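Local coordinates for protein pectate lyase (Pectobacterium carotovorum, PDB 4U4B) that probably depolymerises polygalacturonate and methyl-esterified pectins by calcium-dependent eliminative cleavage within the chain, releasing unsaturated oligosaccharides, at residues T24-L29 with Y88-V93; R48-R53 with S62-E67; N184-N189 with T206-G211; E295-R300 with R341-P346. All blocks are in the same frame, centred on the assembly; numbering follows the deposited sequence.

Contact 1: residues T24-L29 with Y88-V93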
loop_
_atom_site.group_PDB
_atom_site.type_symbol
_atom_site.label_atom_id
_atom_site.label_comp_id
_atom_site.label_asym_id
_atom_site.label_seq_id
_atom_site.Cartn_x
_atom_site.Cartn_y
_atom_site.Cartn_z
ATOM N N THR A 24 17.393 7.564 1.746
ATOM C CA THR A 24 16.334 6.771 1.152
ATOM C C THR A 24 16.404 5.422 1.812
ATOM O O THR A 24 17.462 4.791 1.820
ATOM C CB THR A 24 16.476 6.630 -0.378
ATOM O OG1 THR A 24 16.393 7.924 -0.987
ATOM C CG2 THR A 24 15.374 5.762 -0.926
ATOM N N MET A 25 15.283 5.019 2.403
ATOM C CA MET A 25 15.173 3.742 3.089
ATOM C C MET A 25 14.461 2.726 2.184
ATOM O O MET A 25 13.268 2.834 1.934
ATOM C CB MET A 25 14.426 3.913 4.408
ATOM C CG MET A 25 14.735 2.842 5.414
ATOM S SD MET A 25 13.852 1.309 5.105
ATOM C CE MET A 25 14.773 0.233 6.207
ATOM N N LEU A 26 15.221 1.732 1.735
ATOM C CA LEU A 26 14.801 0.748 0.750
ATOM C C LEU A 26 14.553 -0.598 1.431
ATOM O O LEU A 26 15.375 -1.063 2.213
ATOM C CB LEU A 26 15.882 0.604 -0.360
ATOM C CG LEU A 26 15.641 -0.429 -1.473
ATOM C CD1 LEU A 26 14.362 -0.108 -2.282
ATOM C CD2 LEU A 26 16.840 -0.557 -2.440
ATOM N N MET A 27 13.421 -1.209 1.132
ATOM C CA MET A 27 13.110 -2.549 1.615
ATOM C C MET A 27 12.680 -3.379 0.443
ATOM O O MET A 27 12.278 -2.831 -0.568
ATOM C CB MET A 27 11.976 -2.533 2.651
ATOM C CG MET A 27 12.186 -1.557 3.778
ATOM S SD MET A 27 11.061 -1.871 5.154
ATOM C CE MET A 27 9.495 -1.322 4.519
ATOM N N LEU A 28 12.721 -4.699 0.574
ATOM C CA LEU A 28 12.071 -5.505 -0.450
ATOM C C LEU A 28 11.226 -6.653 0.120
ATOM O O LEU A 28 11.298 -6.991 1.306
ATOM C CB LEU A 28 13.117 -6.040 -1.437
ATOM C CG LEU A 28 14.274 -6.905 -0.931
ATOM C CD1 LEU A 28 13.805 -8.333 -0.647
ATOM C CD2 LEU A 28 15.374 -6.920 -1.943
ATOM N N LEU A 29 10.414 -7.230 -0.757
ATOM C CA LEU A 29 9.669 -8.452 -0.480
ATOM C C LEU A 29 9.905 -9.436 -1.628
ATOM O O LEU A 29 9.484 -9.170 -2.761
ATOM C CB LEU A 29 8.173 -8.152 -0.327
ATOM C CG LEU A 29 7.231 -9.311 -0.010
ATOM C CD1 LEU A 29 7.593 -9.938 1.328
ATOM C CD2 LEU A 29 5.761 -8.855 -0.033
ATOM N N TYR A 88 19.956 -4.767 -4.451
ATOM C CA TYR A 88 19.307 -3.609 -5.063
ATOM C C TYR A 88 19.666 -2.279 -4.382
ATOM O O TYR A 88 19.924 -2.230 -3.178
ATOM C CB TYR A 88 17.784 -3.761 -5.028
ATOM C CG TYR A 88 17.214 -4.943 -5.783
ATOM C CD1 TYR A 88 17.129 -6.191 -5.193
ATOM C CD2 TYR A 88 16.724 -4.790 -7.077
ATOM C CE1 TYR A 88 16.588 -7.267 -5.865
ATOM C CE2 TYR A 88 16.175 -5.866 -7.774
ATOM C CZ TYR A 88 16.111 -7.104 -7.157
ATOM O OH TYR A 88 15.561 -8.173 -7.834
ATOM N N TRP A 89 19.620 -1.211 -5.177
ATOM C CA TRP A 89 19.809 0.169 -4.743
ATOM C C TRP A 89 18.874 1.042 -5.548
ATOM O O TRP A 89 18.646 0.796 -6.736
ATOM C CB TRP A 89 21.249 0.665 -4.967
ATOM C CG TRP A 89 22.288 -0.051 -4.194
ATOM C CD1 TRP A 89 22.812 0.320 -2.991
ATOM C CD2 TRP A 89 22.948 -1.265 -4.561
ATOM N NE1 TRP A 89 23.755 -0.584 -2.587
ATOM C CE2 TRP A 89 23.850 -1.577 -3.523
ATOM C CE3 TRP A 89 22.862 -2.124 -5.659
ATOM C CZ2 TRP A 89 24.666 -2.707 -3.555
ATOM C CZ3 TRP A 89 23.660 -3.255 -5.683
ATOM C CH2 TRP A 89 24.552 -3.536 -4.643
ATOM N N VAL A 90 18.348 2.076 -4.911
ATOM C CA VAL A 90 17.558 3.080 -5.600
ATOM C C VAL A 90 18.240 4.418 -5.398
ATOM O O VAL A 90 18.529 4.802 -4.269
ATOM C CB VAL A 90 16.106 3.114 -5.081
ATOM C CG1 VAL A 90 15.372 4.312 -5.628
ATOM C CG2 VAL A 90 15.387 1.802 -5.440
ATOM N N ASP A 91 18.556 5.093 -6.501
ATOM C CA ASP A 91 19.164 6.417 -6.443
ATOM C C ASP A 91 18.131 7.442 -6.878
ATOM O O ASP A 91 17.428 7.241 -7.868
ATOM C CB ASP A 91 20.409 6.527 -7.348
ATOM C CG ASP A 91 21.555 5.644 -6.894
ATOM O OD1 ASP A 91 21.467 5.043 -5.812
ATOM O OD2 ASP A 91 22.570 5.560 -7.609
ATOM N N THR A 92 18.037 8.534 -6.133
ATOM C CA THR A 92 17.194 9.653 -6.527
ATOM C C THR A 92 18.053 10.747 -7.162
ATOM O O THR A 92 19.201 10.969 -6.764
ATOM C CB THR A 92 16.432 10.239 -5.327
ATOM O OG1 THR A 92 17.372 10.838 -4.430
ATOM C CG2 THR A 92 15.657 9.153 -4.580
ATOM N N VAL A 93 17.507 11.426 -8.158
ATOM C CA VAL A 93 18.224 12.497 -8.827
ATOM C C VAL A 93 17.417 13.793 -8.771
ATOM O O VAL A 93 16.279 13.845 -9.213
ATOM C CB VAL A 93 18.524 12.138 -10.285
ATOM C CG1 VAL A 93 19.278 13.271 -10.971
ATOM C CG2 VAL A 93 19.301 10.835 -10.353
HETATM O O HOH W 1 17.932 7.380 -3.099
#
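L26 sends its two methyl branches to different targets on 88-93. CD1 meets CG2 of V90 at 3.8 Å, the two side chains crossing at about a right angle, while CD2 settles over the backbone, 3.6 Å from O of Y88 and 3.8 Å from CA of W89. Setting CG anti to the backbone N (chi1 178°) spreads the fork of L26 across both. L28 likewise crosses Y88 at about a right angle, and its CD2 touches the ring carbon CD1 at 3.8 Å. At the other end OG1 of T24 passes the methyl CG2 of T92 at 3.9 Å, the two side chains sliding past each other in opposite directions. A water bridges here, 2.7 Å from T24 OG1, and donates to V90 O at 2.9 Å; its bond from T92 N is weak.

No direct hydrogen bond joins the segments, and their axes stay 8.0 Å apart at closest approach, because the strands belong to two facing sheets. Strand 24-30 pairs with 35-41, and strand 87-94 lies between 46-54 and 99-106. The three-plus-four strand order matches a fibronectin type III-like sandwich. The polar ends are tied within this domain: T24 OG1 also bonds T41 OG1, and Y88 OH bonds D77. S102 of the edge strand 99-106 touches L26. The chemistry is therefore that of a sandwich core, with aliphatic and aromatic carbon closing the gap between sheets and one water supplying the polar link from T24 to V90 O.

Contact 2: residues R48-R53 with S62-E67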
loop_
_atom_site.group_PDB
_atom_site.type_symbol
_atom_site.label_atom_id
_atom_site.label_comp_id
_atom_site.label_asym_id
_atom_site.label_seq_id
_atom_site.Cartn_x
_atom_site.Cartn_y
_atom_site.Cartn_z
ATOM N N ARG A 48 13.988 12.328 -11.183
ATOM C CA ARG A 48 14.126 10.981 -11.738
ATOM C C ARG A 48 14.641 10.057 -10.645
ATOM O O ARG A 48 15.257 10.526 -9.671
ATOM C CB ARG A 48 15.092 10.975 -12.933
ATOM C CG ARG A 48 15.341 9.596 -13.594
ATOM C CD ARG A 48 16.361 9.665 -14.763
ATOM N NE ARG A 48 17.761 9.416 -14.382
ATOM C CZ ARG A 48 18.723 10.336 -14.384
ATOM N NH1 ARG A 48 18.461 11.590 -14.735
ATOM N NH2 ARG A 48 19.953 10.005 -14.035
ATOM N N GLN A 49 14.407 8.757 -10.801
ATOM C CA GLN A 49 14.943 7.758 -9.873
ATOM C C GLN A 49 15.465 6.574 -10.664
ATOM O O GLN A 49 14.863 6.160 -11.656
ATOM C CB GLN A 49 13.882 7.284 -8.865
ATOM C CG GLN A 49 13.187 8.385 -8.104
ATOM C CD GLN A 49 12.161 7.831 -7.135
ATOM O OE1 GLN A 49 12.481 7.518 -5.988
ATOM N NE2 GLN A 49 10.927 7.694 -7.597
ATOM N N ASP A 50 16.601 6.044 -10.235
ATOM C CA ASP A 50 17.213 4.916 -10.900
ATOM C C ASP A 50 17.188 3.709 -9.996
ATOM O O ASP A 50 17.549 3.800 -8.823
ATOM C CB ASP A 50 18.659 5.218 -11.284
ATOM C CG ASP A 50 18.767 6.218 -12.399
ATOM O OD1 ASP A 50 17.956 6.156 -13.358
ATOM O OD2 ASP A 50 19.680 7.064 -12.311
ATOM N N VAL A 51 16.788 2.582 -10.561
ATOM C CA VAL A 51 16.850 1.319 -9.864
ATOM C C VAL A 51 18.018 0.495 -10.383
ATOM O O VAL A 51 18.092 0.213 -11.579
ATOM C CB VAL A 51 15.543 0.508 -10.032
ATOM C CG1 VAL A 51 15.651 -0.795 -9.286
ATOM C CG2 VAL A 51 14.347 1.314 -9.552
ATOM N N TYR A 52 18.910 0.113 -9.471
ATOM C CA TYR A 52 20.047 -0.743 -9.763
ATOM C C TYR A 52 19.916 -2.117 -9.141
ATOM O O TYR A 52 19.410 -2.283 -8.017
ATOM C CB TYR A 52 21.347 -0.113 -9.262
ATOM C CG TYR A 52 21.709 1.162 -9.970
ATOM C CD1 TYR A 52 22.508 1.148 -11.105
ATOM C CD2 TYR A 52 21.238 2.383 -9.508
ATOM C CE1 TYR A 52 22.822 2.321 -11.764
ATOM C CE2 TYR A 52 21.557 3.558 -10.144
ATOM C CZ TYR A 52 22.341 3.523 -11.270
ATOM O OH TYR A 52 22.648 4.704 -11.902
ATOM N N ARG A 53 20.407 -3.104 -9.867
ATOM C CA ARG A 53 20.437 -4.471 -9.396
ATOM C C ARG A 53 21.762 -5.134 -9.713
ATOM O O ARG A 53 22.271 -5.060 -10.845
ATOM C CB ARG A 53 19.305 -5.273 -10.014
ATOM C CG ARG A 53 19.202 -6.680 -9.466
ATOM C CD ARG A 53 18.150 -7.468 -10.212
ATOM N NE ARG A 53 18.625 -7.877 -11.537
ATOM C CZ ARG A 53 17.828 -8.293 -12.511
ATOM N NH1 ARG A 53 16.510 -8.327 -12.311
ATOM N NH2 ARG A 53 18.344 -8.655 -13.691
ATOM N N SER A 62 26.629 -3.450 -10.621
ATOM C CA SER A 62 25.177 -3.320 -10.748
ATOM C C SER A 62 24.757 -2.778 -12.108
ATOM O O SER A 62 25.450 -1.972 -12.715
ATOM C CB SER A 62 24.618 -2.427 -9.643
ATOM O OG SER A 62 25.112 -1.098 -9.755
ATOM N N GLU A 63 23.605 -3.231 -12.584
ATOM C CA GLU A 63 23.053 -2.726 -13.827
ATOM C C GLU A 63 21.781 -1.948 -13.538
ATOM O O GLU A 63 20.991 -2.321 -12.658
ATOM C CB GLU A 63 22.763 -3.871 -14.794
ATOM C CG GLU A 63 21.666 -4.792 -14.311
ATOM C CD GLU A 63 21.577 -6.083 -15.096
ATOM O OE1 GLU A 63 22.591 -6.825 -15.125
ATOM O OE2 GLU A 63 20.491 -6.358 -15.668
ATOM N N LYS A 64 21.592 -0.853 -14.260
ATOM C CA LYS A 64 20.359 -0.105 -14.153
ATOM C C LYS A 64 19.231 -0.924 -14.773
ATOM O O LYS A 64 19.282 -1.277 -15.961
ATOM C CB LYS A 64 20.481 1.267 -14.819
ATOM C CG LYS A 64 19.307 2.193 -14.481
ATOM C CD LYS A 64 19.377 3.528 -15.234
ATOM C CE LYS A 64 20.505 4.406 -14.744
ATOM N NZ LYS A 64 20.262 5.828 -15.127
ATOM N N ILE A 65 18.219 -1.243 -13.965
ATOM C CA ILE A 65 17.102 -2.037 -14.454
ATOM C C ILE A 65 15.810 -1.231 -14.546
ATOM O O ILE A 65 14.812 -1.717 -15.078
ATOM C CB ILE A 65 16.839 -3.284 -13.572
ATOM C CG1 ILE A 65 16.331 -2.877 -12.185
ATOM C CG2 ILE A 65 18.089 -4.161 -13.479
ATOM C CD1 ILE A 65 15.864 -4.048 -11.366
ATOM N N ALA A 66 15.804 -0.002 -14.048
ATOM C CA ALA A 66 14.612 0.829 -14.215
ATOM C C ALA A 66 14.928 2.308 -14.168
ATOM O O ALA A 66 15.832 2.736 -13.454
ATOM C CB ALA A 66 13.567 0.492 -13.141
ATOM N N GLU A 67 14.169 3.078 -14.937
ATOM C CA GLU A 67 14.200 4.527 -14.858
ATOM C C GLU A 67 12.807 5.025 -14.557
ATOM O O GLU A 67 11.925 4.965 -15.402
ATOM C CB GLU A 67 14.735 5.136 -16.155
ATOM C CG GLU A 67 16.246 5.142 -16.185
ATOM C CD GLU A 67 16.815 5.570 -17.531
ATOM O OE1 GLU A 67 16.058 6.111 -18.355
ATOM O OE2 GLU A 67 18.019 5.362 -17.750
#
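The guanidinium of R53 carries CG2 of I65 over the centre of one face, 4.2 Å above the plane. E63 OE2 approaches obliquely at 3.7 Å from R53 NH2, too far out of the plane for an N-H to point at it, so this long salt bridge rests on charge alone; R53 NH1 turns instead to D77 and T79. The R48 guanidinium has D50 OD1 at its edge, in plane. S62 OG, bonded to Q59 O, lies 3.7 Å from CD1 of the Y52 ring.

These groups decorate an antiparallel beta hairpin, strands 46-54 and 63-68, interrupted by a classic beta bulge: I65 and A66 both face V51. V51 O takes I65 N at 2.8 Å and, weakly, A66 N, while V51 N gives a nearly straight bond to A66 O (176°). Beyond the bulge, R53 and E63 exchange a reciprocal pair of backbone bonds. V51 CG1 packs on I65 CG1 at 3.6 Å, and V51 CB on the methyl of A66, all on the side facing F75 of the opposing sheet.

On the other side K64 reaches across past Y52 toward D50. The K64 chain bends at chi3 (-70°), completing a salt-bridge network in which the R48-D50 and K64-E67 bonds are weak. K64 NZ stands 2.9 Å from D50 OD1, a salt bridge whose hydrogen bond is weak.

Contact 3: residues N184-N189 with T206-G211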
loop_
_atom_site.group_PDB
_atom_site.type_symbol
_atom_site.label_atom_id
_atom_site.label_comp_id
_atom_site.label_asym_id
_atom_site.label_seq_id
_atom_site.Cartn_x
_atom_site.Cartn_y
_atom_site.Cartn_z
ATOM N N ASN A 184 -5.132 13.642 9.961
ATOM C CA ASN A 184 -4.517 13.168 8.740
ATOM C C ASN A 184 -3.432 12.157 9.061
ATOM O O ASN A 184 -2.649 12.359 9.981
ATOM C CB ASN A 184 -3.954 14.344 7.952
ATOM C CG ASN A 184 -4.977 15.440 7.758
ATOM O OD1 ASN A 184 -6.107 15.175 7.340
ATOM N ND2 ASN A 184 -4.609 16.666 8.099
ATOM N N CYS A 185 -3.393 11.062 8.312
ATOM C CA CYS A 185 -2.408 10.016 8.565
ATOM C C CYS A 185 -1.611 9.694 7.307
ATOM O O CYS A 185 -2.177 9.548 6.228
ATOM C CB CYS A 185 -3.090 8.751 9.082
ATOM S SG CYS A 185 -4.131 9.032 10.537
ATOM N N ARG A 186 -0.301 9.574 7.447
ATOM C CA ARG A 186 0.542 9.264 6.292
ATOM C C ARG A 186 1.254 7.939 6.560
ATOM O O ARG A 186 1.832 7.739 7.625
ATOM C CB ARG A 186 1.521 10.403 6.022
ATOM C CG ARG A 186 2.214 10.361 4.674
ATOM C CD ARG A 186 2.742 11.730 4.306
ATOM N NE ARG A 186 3.753 11.645 3.253
ATOM C CZ ARG A 186 3.614 12.144 2.028
ATOM N NH1 ARG A 186 2.501 12.786 1.691
ATOM N NH2 ARG A 186 4.598 12.008 1.145
ATOM N N ILE A 187 1.136 7.009 5.623
ATOM C CA ILE A 187 1.678 5.671 5.806
ATOM C C ILE A 187 2.637 5.375 4.656
ATOM O O ILE A 187 2.215 5.062 3.533
ATOM C CB ILE A 187 0.559 4.625 5.872
ATOM C CG1 ILE A 187 -0.441 4.977 6.980
ATOM C CG2 ILE A 187 1.125 3.225 6.054
ATOM C CD1 ILE A 187 -1.631 4.074 7.017
ATOM N N GLU A 188 3.932 5.491 4.946
ATOM C CA GLU A 188 4.961 5.467 3.903
ATOM C C GLU A 188 5.810 4.209 3.951
ATOM O O GLU A 188 6.297 3.824 5.005
ATOM C CB GLU A 188 5.863 6.696 4.014
ATOM C CG GLU A 188 5.119 8.015 4.252
ATOM C CD GLU A 188 6.067 9.217 4.399
ATOM O OE1 GLU A 188 7.311 9.038 4.351
ATOM O OE2 GLU A 188 5.560 10.349 4.539
ATOM N N ASN A 189 5.973 3.574 2.795
ATOM C CA ASN A 189 6.814 2.384 2.665
ATOM C C ASN A 189 6.520 1.338 3.738
ATOM O O ASN A 189 7.377 0.963 4.532
ATOM C CB ASN A 189 8.280 2.787 2.698
ATOM C CG ASN A 189 9.204 1.631 2.426
ATOM O OD1 ASN A 189 8.815 0.635 1.818
ATOM N ND2 ASN A 189 10.438 1.749 2.887
ATOM N N THR A 206 -7.847 12.726 6.133
ATOM C CA THR A 206 -7.132 12.241 4.946
ATOM C C THR A 206 -6.064 11.223 5.320
ATOM O O THR A 206 -5.132 11.528 6.080
ATOM C CB THR A 206 -6.453 13.386 4.163
ATOM O OG1 THR A 206 -7.433 14.336 3.743
ATOM C CG2 THR A 206 -5.719 12.843 2.941
ATOM N N MET A 207 -6.207 10.012 4.787
ATOM C CA MET A 207 -5.196 8.965 4.926
ATOM C C MET A 207 -4.454 8.826 3.596
ATOM O O MET A 207 -5.070 8.634 2.529
ATOM C CB MET A 207 -5.834 7.634 5.340
ATOM C CG MET A 207 -4.851 6.486 5.679
ATOM S SD MET A 207 -5.749 4.924 5.933
ATOM C CE MET A 207 -5.104 4.343 7.483
ATOM N N THR A 208 -3.130 8.926 3.656
ATOM C CA THR A 208 -2.310 8.869 2.451
ATOM C C THR A 208 -1.375 7.682 2.500
ATOM O O THR A 208 -0.599 7.532 3.445
ATOM C CB THR A 208 -1.492 10.166 2.267
ATOM O OG1 THR A 208 -2.390 11.277 2.239
ATOM C CG2 THR A 208 -0.669 10.138 0.945
ATOM N N ILE A 209 -1.461 6.843 1.474
ATOM C CA ILE A 209 -0.591 5.690 1.307
ATOM C C ILE A 209 0.483 6.027 0.284
ATOM O O ILE A 209 0.161 6.326 -0.866
ATOM C CB ILE A 209 -1.366 4.455 0.828
ATOM C CG1 ILE A 209 -2.631 4.254 1.680
ATOM C CG2 ILE A 209 -0.471 3.216 0.817
ATOM C CD1 ILE A 209 -2.354 3.960 3.141
ATOM N N VAL A 210 1.743 6.014 0.712
ATOM C CA VAL A 210 2.843 6.388 -0.169
ATOM C C VAL A 210 3.726 5.185 -0.421
ATOM O O VAL A 210 4.511 4.793 0.445
ATOM C CB VAL A 210 3.712 7.527 0.419
ATOM C CG1 VAL A 210 4.638 8.110 -0.672
ATOM C CG2 VAL A 210 2.843 8.626 1.019
ATOM N N GLY A 211 3.605 4.612 -1.614
ATOM C CA GLY A 211 4.278 3.367 -1.927
ATOM C C GLY A 211 3.856 2.258 -0.975
ATOM O O GLY A 211 2.764 2.292 -0.412
HETATM O O HOH W 2 3.055 2.286 2.603
#
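The carbonyl oxygen of I187 is gripped twice: V210 N donates to it at 3.0 Å, nearly straight, and a water that also donates to G211 O gives it a second hydrogen. This pairing joins two successive rungs of the right-handed parallel beta-helix of the pectate lyases, C185 to E188 lying in exact parallel register with M207 to V210. The ladder alternates between strands, and its T208 N to C185 O and I187 N to T208 O bonds are both 2.8 Å long. At the entry end a side chain extends it: N184 OD1 accepts T206 N in the carbonyl plane, on a lone pair. At the exit the chain turns a corner at N189, whose amide bonds S38 and N166.

On the face of C185, I187, M207 and I209, the two isoleucines lie side by side, an aliphatic stack, with M207 CE 3.5 Å from I187 CD1 and the C180-C185 disulfide close by. The opposite face is mixed. There R186, extended from CG to NE, makes a salt-bridge hydrogen bond from NE to E188 OE2 at 2.6 Å, in the guanidinium plane but meeting the oxygen on its anti side, 35° out of the carboxylate plane. V210 CG2 sits centrally 3.7 Å above the R186 guanidinium plane.

Contact 4: residues E295-R300 with R341-P346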
loop_
_atom_site.group_PDB
_atom_site.type_symbol
_atom_site.label_atom_id
_atom_site.label_comp_id
_atom_site.label_asym_id
_atom_site.label_seq_id
_atom_site.Cartn_x
_atom_site.Cartn_y
_atom_site.Cartn_z
ATOM N N GLU A 295 -11.584 8.924 -7.662
ATOM C CA GLU A 295 -10.798 9.430 -8.783
ATOM C C GLU A 295 -9.573 8.540 -8.988
ATOM O O GLU A 295 -8.790 8.318 -8.062
ATOM C CB GLU A 295 -10.392 10.884 -8.537
ATOM C CG GLU A 295 -9.633 11.547 -9.679
ATOM C CD GLU A 295 -9.358 13.005 -9.391
ATOM O OE1 GLU A 295 -10.036 13.560 -8.498
ATOM O OE2 GLU A 295 -8.466 13.593 -10.035
ATOM N N ILE A 296 -9.423 8.018 -10.202
ATOM C CA ILE A 296 -8.373 7.059 -10.499
ATOM C C ILE A 296 -7.506 7.503 -11.664
ATOM O O ILE A 296 -8.005 7.860 -12.732
ATOM C CB ILE A 296 -8.933 5.660 -10.851
ATOM C CG1 ILE A 296 -9.939 5.182 -9.804
ATOM C CG2 ILE A 296 -7.797 4.657 -11.022
ATOM C CD1 ILE A 296 -9.368 5.142 -8.442
ATOM N N ARG A 297 -6.199 7.430 -11.452
ATOM C CA ARG A 297 -5.214 7.746 -12.469
ATOM C C ARG A 297 -4.040 6.777 -12.345
ATOM O O ARG A 297 -3.696 6.359 -11.232
ATOM C CB ARG A 297 -4.752 9.194 -12.310
ATOM C CG ARG A 297 -3.733 9.635 -13.334
ATOM C CD ARG A 297 -4.345 9.780 -14.734
ATOM N NE ARG A 297 -3.315 9.779 -15.772
ATOM C CZ ARG A 297 -2.931 8.687 -16.418
ATOM N NH1 ARG A 297 -3.502 7.527 -16.146
ATOM N NH2 ARG A 297 -1.981 8.755 -17.337
ATOM N N ASP A 298 -3.453 6.389 -13.473
ATOM C CA ASP A 298 -2.155 5.713 -13.461
ATOM C C ASP A 298 -2.211 4.362 -12.752
ATOM O O ASP A 298 -1.389 4.066 -11.879
ATOM C CB ASP A 298 -1.112 6.610 -12.788
ATOM C CG ASP A 298 0.250 6.491 -13.413
ATOM O OD1 ASP A 298 0.482 7.186 -14.425
ATOM O OD2 ASP A 298 1.086 5.718 -12.893
ATOM N N LEU A 299 -3.189 3.549 -13.125
ATOM C CA LEU A 299 -3.403 2.271 -12.467
ATOM C C LEU A 299 -2.947 1.140 -13.381
ATOM O O LEU A 299 -3.329 1.074 -14.556
ATOM C CB LEU A 299 -4.879 2.112 -12.074
ATOM C CG LEU A 299 -5.341 0.822 -11.391
ATOM C CD1 LEU A 299 -4.656 0.640 -10.036
ATOM C CD2 LEU A 299 -6.865 0.800 -11.231
ATOM N N ARG A 300 -2.118 0.258 -12.836
ATOM C CA ARG A 300 -1.615 -0.872 -13.595
ATOM C C ARG A 300 -2.090 -2.185 -13.001
ATOM O O ARG A 300 -1.998 -2.392 -11.787
ATOM C CB ARG A 300 -0.094 -0.833 -13.644
ATOM C CG ARG A 300 0.454 0.458 -14.232
ATOM C CD ARG A 300 0.094 0.625 -15.715
ATOM N NE ARG A 300 0.532 1.927 -16.224
ATOM C CZ ARG A 300 -0.265 2.977 -16.427
ATOM N NH1 ARG A 300 -1.579 2.901 -16.190
ATOM N NH2 ARG A 300 0.251 4.112 -16.886
ATOM N N ARG A 341 -10.972 4.754 -19.263
ATOM C CA ARG A 341 -10.248 3.545 -19.636
ATOM C C ARG A 341 -8.766 3.815 -19.867
ATOM O O ARG A 341 -7.937 2.917 -19.723
ATOM C CB ARG A 341 -10.840 2.910 -20.885
ATOM C CG ARG A 341 -11.205 1.465 -20.663
ATOM C CD ARG A 341 -12.693 1.353 -20.526
ATOM N NE ARG A 341 -13.300 1.639 -21.813
ATOM C CZ ARG A 341 -14.600 1.777 -22.033
ATOM N NH1 ARG A 341 -15.481 1.665 -21.038
ATOM N NH2 ARG A 341 -15.007 2.035 -23.268
ATOM N N SER A 342 -8.437 5.055 -20.217
ATOM C CA SER A 342 -7.049 5.415 -20.466
ATOM C C SER A 342 -6.270 5.495 -19.149
ATOM O O SER A 342 -5.040 5.564 -19.145
ATOM C CB SER A 342 -6.958 6.736 -21.249
ATOM O OG SER A 342 -7.655 7.786 -20.607
ATOM N N ASN A 343 -6.987 5.459 -18.030
ATOM C CA ASN A 343 -6.340 5.491 -16.719
ATOM C C ASN A 343 -5.873 4.112 -16.260
ATOM O O ASN A 343 -5.140 3.981 -15.278
ATOM C CB ASN A 343 -7.284 6.083 -15.671
ATOM C CG ASN A 343 -7.666 7.516 -15.970
ATOM O OD1 ASN A 343 -8.843 7.884 -15.919
ATOM N ND2 ASN A 343 -6.678 8.335 -16.286
ATOM N N VAL A 344 -6.307 3.080 -16.970
ATOM C CA VAL A 344 -6.041 1.716 -16.544
ATOM C C VAL A 344 -5.337 0.945 -17.647
ATOM O O VAL A 344 -5.792 0.939 -18.789
ATOM C CB VAL A 344 -7.347 1.004 -16.147
ATOM C CG1 VAL A 344 -7.055 -0.315 -15.441
ATOM C CG2 VAL A 344 -8.182 1.907 -15.244
ATOM N N LYS A 345 -4.218 0.309 -17.313
ATOM C CA LYS A 345 -3.433 -0.428 -18.299
ATOM C C LYS A 345 -2.942 -1.750 -17.719
ATOM O O LYS A 345 -2.985 -1.949 -16.503
ATOM C CB LYS A 345 -2.246 0.420 -18.780
ATOM C CG LYS A 345 -2.649 1.641 -19.596
ATOM C CD LYS A 345 -1.447 2.405 -20.105
ATOM C CE LYS A 345 -1.783 3.117 -21.405
ATOM N NZ LYS A 345 -2.322 2.162 -22.436
ATOM N N PRO A 346 -2.483 -2.667 -18.586
ATOM C CA PRO A 346 -1.816 -3.852 -18.041
ATOM C C PRO A 346 -0.457 -3.460 -17.481
ATOM O O PRO A 346 0.011 -2.355 -17.758
ATOM C CB PRO A 346 -1.678 -4.784 -19.255
ATOM C CG PRO A 346 -2.635 -4.241 -20.286
ATOM C CD PRO A 346 -2.650 -2.758 -20.047
#
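R300 runs alongside K345, both side chains pointing the same way. From CB, its CG stands beside the backbone N (chi1 -57°), and the chain then bends at chi2 (-66°), folding over the neighbouring strand. CD reaches P346 O at 3.6 Å. NE passes K345 CB, and CZ lies under K345 CD, which sits over the centre of one guanidinium face. At the tip NH1 donates to L299 O, 3.0 Å away, from well above that carbonyl's plane, while N343 O lies at the guanidinium edge. NH2 makes a long salt bridge to D298 OD1, of charges only, the oxygen lying well out of the guanidinium plane.

L299 O thus has two donors, because K345 N also bonds it, at 3.0 Å and nearly along the C=O axis. L299 N in turn donates to N343 O at 2.9 Å. These two ladder bonds make a short parallel pairing, L299 with V344 and R300 with K345, between strand 293-301 of the beta-helix and strand 344-346. Upstream, N343 crosses R297 at about a right angle; its ND2 lies 3.2 Å from R297 CD, and the guanidinium and amide planes are 44° apart. ND2 and R297 NH1, both donors, come close without a hydrogen bond. The N343 amide is held by its OD1 accepting from S340 N, just before the 3-10 turn.

The chain end is therefore fastened chiefly by backbone bonds. The methylenes of K345 cover the arginine, while R300 NH1 and K345 NZ stay 6.3 Å apart, probably easing repulsion between like charges.

In the fold
Contacts 1 and 2 share the N-terminal sandwich, contact 2 nested in the loop that contact 1 closes. Their centres are 10 Å apart and strands 46-54 and 87-94 adjoin, with D91 O 2.8 Å from D50 N, probably hydrogen-bonded. Contacts 3 and 4 belong to the beta-helix, 20 Å apart between centres and not touching, contact 4 securing the C-terminal strand. Contact 1 touches contact 3 across the domain boundary: M27 CE lies 3.1 Å from N189 O. Contact 3 is also the one nearer the calcium-binding residues, the side chain of I209 being about 11 Å from that of I195; contacts 1, 2 and 4 lie away from that site.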